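Local coordinates for 1H-3-hydroxy-4-oxoquinoline 2,4-dioxygenase (Pseudomonas putida, PDB 3IBT), which catalyses the cofactor-independent, oxygen-dependent ring cleavage of 3-hydroxy-1H-quinolin-4-one to N-formylanthranilate and carbon monoxide, at residues 23-28 against 87-92; 31-36 against 52-57; 72-77 against 102-107; 114-119 against 206-211. All coordinates share one frame; numbering follows the deposited sequence.

Interaction 1. Residues 23-28 against 87-92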
# COMPACT_ATOMS: atom_id res chain seq x y z
N THR A 23 13.23 -8.96 8.78
CA THR A 23 11.84 -9.17 8.38
C THR A 23 11.24 -7.90 7.77
O THR A 23 11.43 -6.78 8.29
CB THR A 23 10.99 -9.73 9.52
OG1 THR A 23 11.63 -10.91 10.04
CG2 THR A 23 9.59 -10.09 9.02
N LEU A 24 10.54 -8.11 6.65
CA LEU A 24 10.07 -7.05 5.78
C LEU A 24 8.68 -7.43 5.32
O LEU A 24 8.50 -8.48 4.71
CB LEU A 24 10.96 -6.97 4.55
CG LEU A 24 11.15 -5.61 3.88
CD1 LEU A 24 11.99 -5.77 2.62
CD2 LEU A 24 9.84 -5.00 3.53
N PHE A 25 7.70 -6.58 5.61
CA PHE A 25 6.33 -6.85 5.20
C PHE A 25 6.01 -6.16 3.89
O PHE A 25 6.29 -4.94 3.72
CB PHE A 25 5.35 -6.34 6.26
CG PHE A 25 5.13 -7.28 7.39
CD1 PHE A 25 5.86 -7.16 8.56
CD2 PHE A 25 4.15 -8.28 7.30
CE1 PHE A 25 5.65 -8.05 9.65
CE2 PHE A 25 3.91 -9.19 8.38
CZ PHE A 25 4.66 -9.07 9.56
N LEU A 26 5.41 -6.92 2.97
CA LEU A 26 4.91 -6.30 1.74
C LEU A 26 3.39 -6.18 1.75
O LEU A 26 2.71 -7.19 1.53
CB LEU A 26 5.43 -7.06 0.51
CG LEU A 26 6.90 -6.91 0.09
CD1 LEU A 26 7.02 -7.23 -1.40
CD2 LEU A 26 7.47 -5.52 0.36
N LEU A 27 2.87 -4.97 1.98
CA LEU A 27 1.42 -4.70 2.21
C LEU A 27 0.73 -3.98 1.06
O LEU A 27 1.12 -2.87 0.70
CB LEU A 27 1.21 -3.81 3.44
CG LEU A 27 1.87 -4.19 4.77
CD1 LEU A 27 1.88 -2.99 5.77
CD2 LEU A 27 1.20 -5.43 5.33
N SER A 28 -0.32 -4.58 0.52
CA SER A 28 -0.99 -4.00 -0.66
C SER A 28 -2.00 -2.79 -0.44
O SER A 28 -2.20 -2.31 0.68
CB SER A 28 -1.71 -5.12 -1.40
OG SER A 28 -3.02 -5.20 -0.91
N ARG A 87 9.73 -9.06 17.03
CA ARG A 87 10.15 -7.71 17.51
C ARG A 87 10.78 -6.77 16.44
O ARG A 87 10.41 -5.58 16.37
CB ARG A 87 11.00 -7.78 18.80
CG ARG A 87 10.21 -7.57 20.11
CD ARG A 87 10.88 -8.29 21.32
NE ARG A 87 10.47 -9.71 21.46
CZ ARG A 87 10.87 -10.55 22.44
NH1 ARG A 87 10.43 -11.83 22.46
NH2 ARG A 87 11.72 -10.14 23.41
N ASP A 88 11.68 -7.26 15.59
CA ASP A 88 12.36 -6.38 14.60
C ASP A 88 11.80 -6.57 13.18
O ASP A 88 11.76 -7.68 12.65
CB ASP A 88 13.89 -6.59 14.61
CG ASP A 88 14.40 -7.29 15.91
OD1 ASP A 88 13.99 -6.86 17.02
OD2 ASP A 88 15.22 -8.26 15.82
N PHE A 89 11.34 -5.48 12.56
CA PHE A 89 10.73 -5.55 11.22
C PHE A 89 10.45 -4.19 10.57
O PHE A 89 10.39 -3.16 11.24
CB PHE A 89 9.43 -6.37 11.24
CG PHE A 89 8.25 -5.61 11.76
CD1 PHE A 89 7.35 -5.00 10.88
CD2 PHE A 89 8.04 -5.49 13.13
CE1 PHE A 89 6.25 -4.29 11.37
CE2 PHE A 89 6.95 -4.79 13.61
CZ PHE A 89 6.06 -4.18 12.73
N GLN A 90 10.27 -4.22 9.26
CA GLN A 90 9.99 -3.05 8.47
C GLN A 90 8.77 -3.36 7.67
O GLN A 90 8.33 -4.53 7.66
CB GLN A 90 11.17 -2.77 7.59
CG GLN A 90 12.23 -2.08 8.35
CD GLN A 90 13.58 -2.70 8.17
OE1 GLN A 90 13.72 -3.94 8.21
NE2 GLN A 90 14.59 -1.86 7.96
N MSE A 91 8.18 -2.34 7.03
CA MSE A 91 7.05 -2.56 6.13
C MSE A 91 7.10 -1.69 4.90
O MSE A 91 7.64 -0.60 4.93
CB MSE A 91 5.74 -2.38 6.86
CG MSE A 91 5.83 -1.42 8.02
SE MSE A 91 4.09 -1.39 8.96
CE MSE A 91 4.09 -3.26 9.63
N VAL A 92 6.55 -2.19 3.82
CA VAL A 92 6.50 -1.46 2.58
C VAL A 92 5.09 -1.58 2.14
O VAL A 92 4.58 -2.67 1.98
CB VAL A 92 7.41 -2.12 1.52
CG1 VAL A 92 6.97 -1.78 0.10
CG2 VAL A 92 8.89 -1.76 1.75
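The carbonyl oxygen F25 O is gripped twice by the neighbouring strand: V92 N donates to it over 2.8 Å, and M91 CA brings a C-H within 3.5 Å. This is one step of a parallel pairing at the heart of the alpha/beta-hydrolase sheet, between strands 23-27 and 89-94, whose segments 23-27 and 89-92 run at 22° to one another. The bonds alternate as parallel strands require: Q90 N binds T23 O, F25 N binds Q90 O, and L27 N reaches V92 O in an almost straight bond. Side chains then divide between the two faces. L24, L26 and V92 share one; L26 and V92 lie side by side, with L26 CD2 3.6 Å from V92 CB. These branched residues fill the space without needing polar partners. The other face carries F25, F89 and M91, covered by helix 70-83 through L77 and I81. The two phenylalanine rings are steeply inclined, their planes 81° apart, and F89 CD1 approaches the edge of the F25 ring, 3.5 Å from F25 CD1. F89 CG, from which that CD1 branches, sits between its backbone N and carbonyl carbon (chi1 79°). An alanine at F89 would probably open a gap between F25 and I81, leaving the F25 ring freer to turn. T23, at the start of its strand, suits its place by turning its hydroxyl to H49. Near the plane of the F25 ring, Q90 O lies at the ring's edge, 3.7 Å from F25 CD1.

Interaction 2. Residues 31-36 against 52-57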
# COMPACT_ATOMS: atom_id res chain seq x y z
N CYS A 31 -8.48 -3.97 -2.28
CA CYS A 31 -8.81 -4.68 -3.49
C CYS A 31 -7.60 -5.15 -4.27
O CYS A 31 -7.63 -5.22 -5.52
CB CYS A 31 -9.64 -3.78 -4.39
SG CYS A 31 -11.27 -3.59 -3.72
N GLN A 32 -6.53 -5.45 -3.52
CA GLN A 32 -5.30 -6.04 -4.07
C GLN A 32 -4.83 -7.23 -3.25
O GLN A 32 -5.31 -7.53 -2.13
CB GLN A 32 -4.16 -5.04 -4.13
CG GLN A 32 -4.07 -4.31 -5.39
CD GLN A 32 -3.39 -2.97 -5.14
OE1 GLN A 32 -3.35 -2.50 -4.00
NE2 GLN A 32 -2.81 -2.36 -6.20
N ASP A 33 -3.82 -7.88 -3.82
CA ASP A 33 -3.33 -9.08 -3.26
C ASP A 33 -1.83 -9.15 -2.99
O ASP A 33 -1.10 -8.22 -3.32
CB ASP A 33 -3.74 -10.22 -4.12
CG ASP A 33 -3.95 -11.39 -3.31
OD1 ASP A 33 -3.96 -11.13 -2.08
OD2 ASP A 33 -4.09 -12.53 -3.83
N HIS A 34 -1.39 -10.26 -2.40
CA HIS A 34 0.03 -10.55 -2.32
C HIS A 34 0.58 -10.72 -3.75
O HIS A 34 1.79 -10.52 -4.00
CB HIS A 34 0.26 -11.80 -1.47
CG HIS A 34 -0.16 -13.08 -2.13
ND1 HIS A 34 -1.42 -13.26 -2.67
CD2 HIS A 34 0.50 -14.24 -2.34
CE1 HIS A 34 -1.52 -14.47 -3.18
NE2 HIS A 34 -0.36 -15.09 -3.00
N ARG A 35 -0.30 -11.03 -4.70
CA ARG A 35 0.08 -11.09 -6.12
C ARG A 35 0.52 -9.71 -6.68
O ARG A 35 1.12 -9.59 -7.73
CB ARG A 35 -1.06 -11.72 -6.94
CG ARG A 35 -1.43 -13.13 -6.46
CD ARG A 35 -2.75 -13.69 -7.06
NE ARG A 35 -3.94 -12.92 -6.65
CZ ARG A 35 -5.12 -12.93 -7.27
NH1 ARG A 35 -5.30 -13.65 -8.37
NH2 ARG A 35 -6.14 -12.19 -6.81
N LEU A 36 0.21 -8.64 -5.98
CA LEU A 36 0.78 -7.37 -6.40
C LEU A 36 2.30 -7.49 -6.32
O LEU A 36 3.03 -6.83 -7.06
CB LEU A 36 0.27 -6.22 -5.54
CG LEU A 36 0.73 -4.79 -5.94
CD1 LEU A 36 0.30 -4.42 -7.37
CD2 LEU A 36 0.24 -3.72 -4.98
N CYS A 52 4.14 -11.37 2.51
CA CYS A 52 3.11 -10.62 1.82
C CYS A 52 1.74 -11.06 2.34
O CYS A 52 1.23 -12.10 1.93
CB CYS A 52 3.20 -10.82 0.31
SG CYS A 52 4.75 -10.28 -0.41
N PRO A 53 1.13 -10.29 3.29
CA PRO A 53 -0.25 -10.58 3.75
C PRO A 53 -1.44 -10.16 2.85
O PRO A 53 -1.30 -9.38 1.92
CB PRO A 53 -0.34 -9.89 5.12
CG PRO A 53 0.89 -9.04 5.26
CD PRO A 53 1.74 -9.16 4.02
N ASP A 54 -2.61 -10.73 3.13
CA ASP A 54 -3.84 -10.41 2.41
C ASP A 54 -4.85 -9.85 3.39
O ASP A 54 -5.41 -10.57 4.23
CB ASP A 54 -4.45 -11.65 1.72
CG ASP A 54 -3.41 -12.50 1.02
OD1 ASP A 54 -2.33 -11.93 0.68
OD2 ASP A 54 -3.68 -13.72 0.79
N TRP A 55 -5.08 -8.55 3.24
CA TRP A 55 -6.03 -7.82 4.05
C TRP A 55 -7.34 -8.57 4.32
O TRP A 55 -7.80 -9.36 3.47
CB TRP A 55 -6.30 -6.52 3.32
CG TRP A 55 -5.17 -5.57 3.32
CD1 TRP A 55 -4.71 -4.82 2.27
CD2 TRP A 55 -4.37 -5.21 4.45
NE1 TRP A 55 -3.66 -4.01 2.68
CE2 TRP A 55 -3.44 -4.23 4.02
CE3 TRP A 55 -4.36 -5.61 5.79
CZ2 TRP A 55 -2.50 -3.68 4.87
CZ3 TRP A 55 -3.42 -5.05 6.64
CH2 TRP A 55 -2.50 -4.10 6.18
N ARG A 56 -7.95 -8.33 5.48
CA ARG A 56 -9.34 -8.73 5.71
C ARG A 56 -10.15 -8.80 4.41
O ARG A 56 -10.19 -7.83 3.66
CB ARG A 56 -10.04 -7.74 6.64
CG ARG A 56 -10.27 -8.26 8.02
CD ARG A 56 -11.11 -7.27 8.90
NE ARG A 56 -10.52 -7.35 10.29
CZ ARG A 56 -10.92 -8.31 11.24
NH1 ARG A 56 -11.96 -9.28 10.97
NH2 ARG A 56 -10.27 -8.28 12.46
N GLY A 57 -10.80 -9.92 4.13
CA GLY A 57 -11.71 -9.98 2.99
C GLY A 57 -11.03 -10.16 1.66
O GLY A 57 -11.69 -10.37 0.63
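H34 and C52 bring their CA atoms to 5.2 Å, where the loop after strand 23-27 passes the end of strand 49-53 without any hydrogen bond between the two segments. In the alpha/beta-hydrolase fold this loop borders the active site, and here it carries C31 and Q32, which by similarity bind the substrate. The packing rests on H34 CB, which sits 3.6 Å from C52 CB and also meets C52 O and D54 OD1. A small cysteine suits this place, since its CB can be approached closely while SG turns to L26. With CG placed between the backbone N and carbonyl carbon (chi1 72°), the imidazole begins beside D54, and H34 CG comes 3.7 Å from D54 OD1; ring and carboxylate planes differ by 43°. Two acidic groups also come together, D33 OD1 lying 3.3 Å from D54 OD1 with the carboxylates inclined to each other. Such a pair would be expected to raise the affinity of one group for a proton, yet each has a partner of its own. D54 OD2 is hydrogen-bonded to T12 OG1, while D33 is held by R35, whose guanidinium also bridges to E169. A backbone bond from L36 N to D33 O closes the turn that brings R35 round. In the R35-D33 salt bridge R35 NE meets the anti lone pair of D33 OD2 over 2.9 Å, the oxygen lying 28° out of the guanidinium plane.

Interaction 3. Residues 72-77 against 102-107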
# COMPACT_ATOMS: atom_id res chain seq x y z
N THR A 72 -8.87 -0.81 11.88
CA THR A 72 -8.87 -2.22 12.28
C THR A 72 -7.87 -3.01 11.42
O THR A 72 -7.37 -4.03 11.91
CB THR A 72 -10.27 -2.88 12.27
OG1 THR A 72 -10.60 -3.33 10.94
CG2 THR A 72 -11.35 -1.91 12.76
N LEU A 73 -7.55 -2.55 10.19
CA LEU A 73 -6.59 -3.29 9.34
C LEU A 73 -5.22 -3.23 9.98
O LEU A 73 -4.53 -4.25 10.05
CB LEU A 73 -6.53 -2.78 7.91
CG LEU A 73 -7.69 -3.20 7.02
CD1 LEU A 73 -7.50 -2.63 5.61
CD2 LEU A 73 -7.79 -4.66 6.95
N ALA A 74 -4.87 -2.04 10.45
CA ALA A 74 -3.79 -1.82 11.42
C ALA A 74 -3.81 -2.82 12.57
O ALA A 74 -2.78 -3.42 12.93
CB ALA A 74 -3.94 -0.45 12.01
N GLN A 75 -4.97 -2.96 13.19
CA GLN A 75 -5.10 -3.82 14.32
C GLN A 75 -4.78 -5.28 13.94
O GLN A 75 -4.06 -5.98 14.66
CB GLN A 75 -6.51 -3.68 14.89
CG GLN A 75 -6.69 -2.38 15.63
CD GLN A 75 -5.87 -2.37 16.90
OE1 GLN A 75 -6.25 -3.10 17.91
NE2 GLN A 75 -4.71 -1.56 16.85
N ASP A 76 -5.33 -5.71 12.80
CA ASP A 76 -4.94 -6.95 12.12
C ASP A 76 -3.42 -7.17 12.17
O ASP A 76 -2.92 -8.11 12.81
CB ASP A 76 -5.42 -6.91 10.66
CG ASP A 76 -6.94 -6.91 10.53
OD1 ASP A 76 -7.61 -7.14 11.80
OD2 ASP A 76 -7.44 -6.80 9.24
N LEU A 77 -2.70 -6.28 11.50
CA LEU A 77 -1.27 -6.41 11.39
C LEU A 77 -0.56 -6.41 12.75
O LEU A 77 0.50 -7.03 12.88
CB LEU A 77 -0.72 -5.30 10.50
CG LEU A 77 0.43 -5.59 9.54
CD1 LEU A 77 0.97 -4.26 9.16
CD2 LEU A 77 1.55 -6.45 10.11
N ILE A 102 1.43 3.97 8.14
CA ILE A 102 1.71 5.08 9.03
C ILE A 102 1.02 4.94 10.38
O ILE A 102 1.55 5.37 11.41
CB ILE A 102 1.40 6.42 8.36
CG1 ILE A 102 2.30 6.53 7.15
CG2 ILE A 102 1.72 7.59 9.26
CD1 ILE A 102 3.76 6.42 7.48
N ASP A 103 -0.16 4.33 10.39
CA ASP A 103 -0.85 4.09 11.65
C ASP A 103 0.02 3.24 12.58
O ASP A 103 0.10 3.46 13.79
CB ASP A 103 -2.20 3.40 11.43
CG ASP A 103 -3.20 3.69 12.55
OD1 ASP A 103 -3.31 4.87 12.96
OD2 ASP A 103 -3.90 2.77 13.04
N VAL A 104 0.71 2.26 11.98
CA VAL A 104 1.47 1.33 12.78
C VAL A 104 2.73 2.02 13.24
O VAL A 104 3.11 1.88 14.40
CB VAL A 104 1.73 0.04 12.02
CG1 VAL A 104 2.76 -0.78 12.73
CG2 VAL A 104 0.44 -0.73 11.87
N CYS A 105 3.33 2.82 12.37
CA CYS A 105 4.48 3.61 12.78
C CYS A 105 4.12 4.50 13.94
O CYS A 105 4.97 4.84 14.76
CB CYS A 105 5.00 4.47 11.65
SG CYS A 105 6.00 3.58 10.44
N GLU A 106 2.84 4.87 14.01
CA GLU A 106 2.35 5.74 15.08
C GLU A 106 1.93 4.95 16.31
O GLU A 106 2.07 5.45 17.43
CB GLU A 106 1.18 6.62 14.60
CG GLU A 106 0.87 7.84 15.51
CD GLU A 106 -0.54 8.45 15.30
OE1 GLU A 106 -1.14 8.20 14.23
OE2 GLU A 106 -1.04 9.19 16.18
N GLN A 107 1.42 3.73 16.11
CA GLN A 107 0.92 2.90 17.22
C GLN A 107 2.08 2.32 18.00
O GLN A 107 2.15 2.51 19.21
CB GLN A 107 -0.06 1.81 16.75
CG GLN A 107 -1.54 2.31 16.57
CD GLN A 107 -2.59 1.17 16.60
OE1 GLN A 107 -3.42 1.04 15.69
NE2 GLN A 107 -2.54 0.33 17.65
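The amides of Q75 and Q107 lie nearly coplanar, their planes only 15° apart, although the two side chains cross at about a right angle. Q75 NE2 gives a weak, bent hydrogen bond to Q107 OE1 over 3.1 Å, yet it lies about as near to Q107 NE2, another donor. Q75 bends at chi2 (-68°), which directs CD away from a straight course, whereas Q107 is extended beyond CG; long, flexible amides can thus meet at the outer margin of the contact. Beneath them the helical segments 72-77 and 102-107 cross at -64°, their axes 9.7 Å apart at the closest. A74 suits the crossing because its lone methyl takes little space: A74 CB sits 3.4 Å from D103 OD2 and 4.4 Å from V104 CG2. L77 and V104 continue the apolar layer toward M91 on strand 89-94, so both helices cover the same face of the alpha/beta-hydrolase sheet. Q107 OE1 also faces D103 OD2 at 3.2 Å, acceptor against acceptor. Since nitrogen and oxygen are hard to tell apart at this resolution, the orientation of the Q107 amide is uncertain, and the weak bond is at most a tie at the margin of a mainly apolar crossing of A74, L77 and V104.

Interaction 4. Residues 114-119 against 206-211. Unlike the reference sequence in segment 114-119: I118 (reference Val).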
# COMPACT_ATOMS: atom_id res chain seq x y z
N PRO A 114 12.10 2.68 12.98
CA PRO A 114 12.62 4.01 12.61
C PRO A 114 12.54 4.37 11.12
O PRO A 114 12.98 5.46 10.76
CB PRO A 114 14.10 3.93 13.07
CG PRO A 114 14.44 2.46 13.06
CD PRO A 114 13.17 1.67 13.17
N LYS A 115 12.00 3.47 10.30
CA LYS A 115 11.94 3.61 8.84
C LYS A 115 10.79 2.85 8.23
O LYS A 115 10.41 1.76 8.68
CB LYS A 115 13.17 3.05 8.19
CG LYS A 115 14.38 3.84 8.39
CD LYS A 115 15.42 3.50 7.33
CE LYS A 115 16.83 3.54 7.88
NZ LYS A 115 17.81 3.50 6.74
N THR A 116 10.26 3.40 7.14
CA THR A 116 9.13 2.76 6.49
C THR A 116 9.07 3.18 5.01
O THR A 116 9.67 4.19 4.63
CB THR A 116 7.85 3.10 7.26
OG1 THR A 116 6.76 2.30 6.81
CG2 THR A 116 7.52 4.58 7.13
N ILE A 117 8.42 2.41 4.15
CA ILE A 117 8.35 2.79 2.75
C ILE A 117 6.94 2.72 2.32
O ILE A 117 6.19 1.85 2.70
CB ILE A 117 9.12 1.81 1.88
CG1 ILE A 117 10.60 1.83 2.25
CG2 ILE A 117 8.84 2.09 0.37
CD1 ILE A 117 11.43 1.00 1.44
N ILE A 118 6.61 3.64 1.46
CA ILE A 118 5.29 3.72 0.87
C ILE A 118 5.47 3.85 -0.63
O ILE A 118 6.46 4.40 -1.10
CB ILE A 118 4.56 4.93 1.41
CG1 ILE A 118 5.52 6.14 1.43
CG2 ILE A 118 4.06 4.64 2.82
CD1 ILE A 118 4.97 7.31 2.14
N ILE A 119 4.53 3.33 -1.39
CA ILE A 119 4.68 3.27 -2.82
C ILE A 119 3.42 3.85 -3.46
O ILE A 119 2.32 3.39 -3.22
CB ILE A 119 4.91 1.83 -3.30
CG1 ILE A 119 6.19 1.28 -2.67
CG2 ILE A 119 4.99 1.77 -4.80
CD1 ILE A 119 6.50 -0.12 -3.04
N PRO A 206 9.66 8.74 11.56
CA PRO A 206 10.64 7.85 10.95
C PRO A 206 11.20 8.47 9.71
O PRO A 206 10.64 9.44 9.20
CB PRO A 206 9.80 6.65 10.51
CG PRO A 206 8.44 7.12 10.44
CD PRO A 206 8.29 8.21 11.45
N GLU A 207 12.28 7.90 9.19
CA GLU A 207 12.65 8.19 7.82
C GLU A 207 11.62 7.46 6.94
O GLU A 207 11.37 6.25 7.10
CB GLU A 207 14.09 7.78 7.56
CG GLU A 207 15.07 8.37 8.60
CD GLU A 207 15.32 9.90 8.46
OE1 GLU A 207 16.13 10.27 7.60
OE2 GLU A 207 14.75 10.72 9.24
N ILE A 208 10.96 8.25 6.08
CA ILE A 208 9.91 7.75 5.18
C ILE A 208 10.37 7.92 3.74
O ILE A 208 10.79 9.02 3.33
CB ILE A 208 8.57 8.49 5.38
CG1 ILE A 208 8.26 8.61 6.88
CG2 ILE A 208 7.44 7.78 4.62
CD1 ILE A 208 6.97 9.33 7.22
N CYS A 209 10.30 6.84 2.96
CA CYS A 209 10.71 6.88 1.58
C CYS A 209 9.50 6.59 0.74
O CYS A 209 8.88 5.54 0.91
CB CYS A 209 11.79 5.84 1.33
SG CYS A 209 12.28 5.60 -0.39
N HIS A 210 9.16 7.53 -0.14
CA HIS A 210 8.06 7.38 -1.10
C HIS A 210 8.57 7.04 -2.49
O HIS A 210 9.16 7.91 -3.17
CB HIS A 210 7.23 8.68 -1.19
CG HIS A 210 5.97 8.52 -2.00
ND1 HIS A 210 5.49 9.51 -2.83
CD2 HIS A 210 5.11 7.48 -2.11
CE1 HIS A 210 4.37 9.10 -3.40
NE2 HIS A 210 4.12 7.86 -2.99
N ILE A 211 8.32 5.80 -2.91
CA ILE A 211 8.57 5.33 -4.28
C ILE A 211 7.31 5.49 -5.12
O ILE A 211 6.23 5.21 -4.65
CB ILE A 211 8.98 3.85 -4.28
CG1 ILE A 211 10.28 3.64 -3.49
CG2 ILE A 211 9.21 3.36 -5.68
CD1 ILE A 211 10.50 2.19 -3.03
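I118 is bonded through both its backbone N and its backbone O, donating from I118 N to C209 O in a nearly straight bond (3.0 Å, 170°) and receiving I211 N at I118 O over 2.9 Å. Three further backbone bonds, E207 N to P114 O, T116 N to E207 O and C209 N to T116 O, keep strands 115-119 and 207-212 parallel and in register. The H210 ring is fixed by partners beyond the strands: ND1 bonds to the amide of Q224 and NE2 to the backbone N of W121. CG anti to the backbone N (chi1 -171°) starts the ring beside I118, where H210 CD2 comes 3.5 Å from I118 O at the ring's edge. An alanine at H210 would probably leave the W121 N-H and the Q224 amide without these partners, and the backbone just beyond strand 115-119 less firmly held. Outward, K115 and E207 sit at the starts of their strands, partly exposed, where their polar ends can find partners: K115 NZ reaches F261 O and E207 OE1 reaches H235. Beta-branched residues fill the interior. I118 CD1 meets I208 CG2 at 3.5 Å, T116 lies alongside I208, and on the other face I117 CG2 packs against I211 CD1 at 3.8 Å. I119 leads directly to D120, which by similarity increases the basicity of the active-site histidine. The 86 residues between the segments contain helices but no strand, as expected of an alpha/beta hydrolase with its helical cap inserted between these two strands.

Interactions 1 and 4 belong to one sheet and are joined directly, M91 O lying 3.2 Å from I117 N in a probable hydrogen bond. Interaction 2 lies on the other side of strand 23-27, where S28 O and W55 NE1 are 3.0 Å apart. Interaction 3's helices cover the M91 face, and helix 70-83 is tied to interaction 2 by the R56 NH2 to D76 OD1 salt bridge (3.0 Å). Interactions 2 and 4 do not touch, their centres being about 20 Å apart. Both border the site inferred from relatives: C31 and Q32 belong to interaction 2, and the I119 side chain comes within about 4 Å of those of T94 and D120.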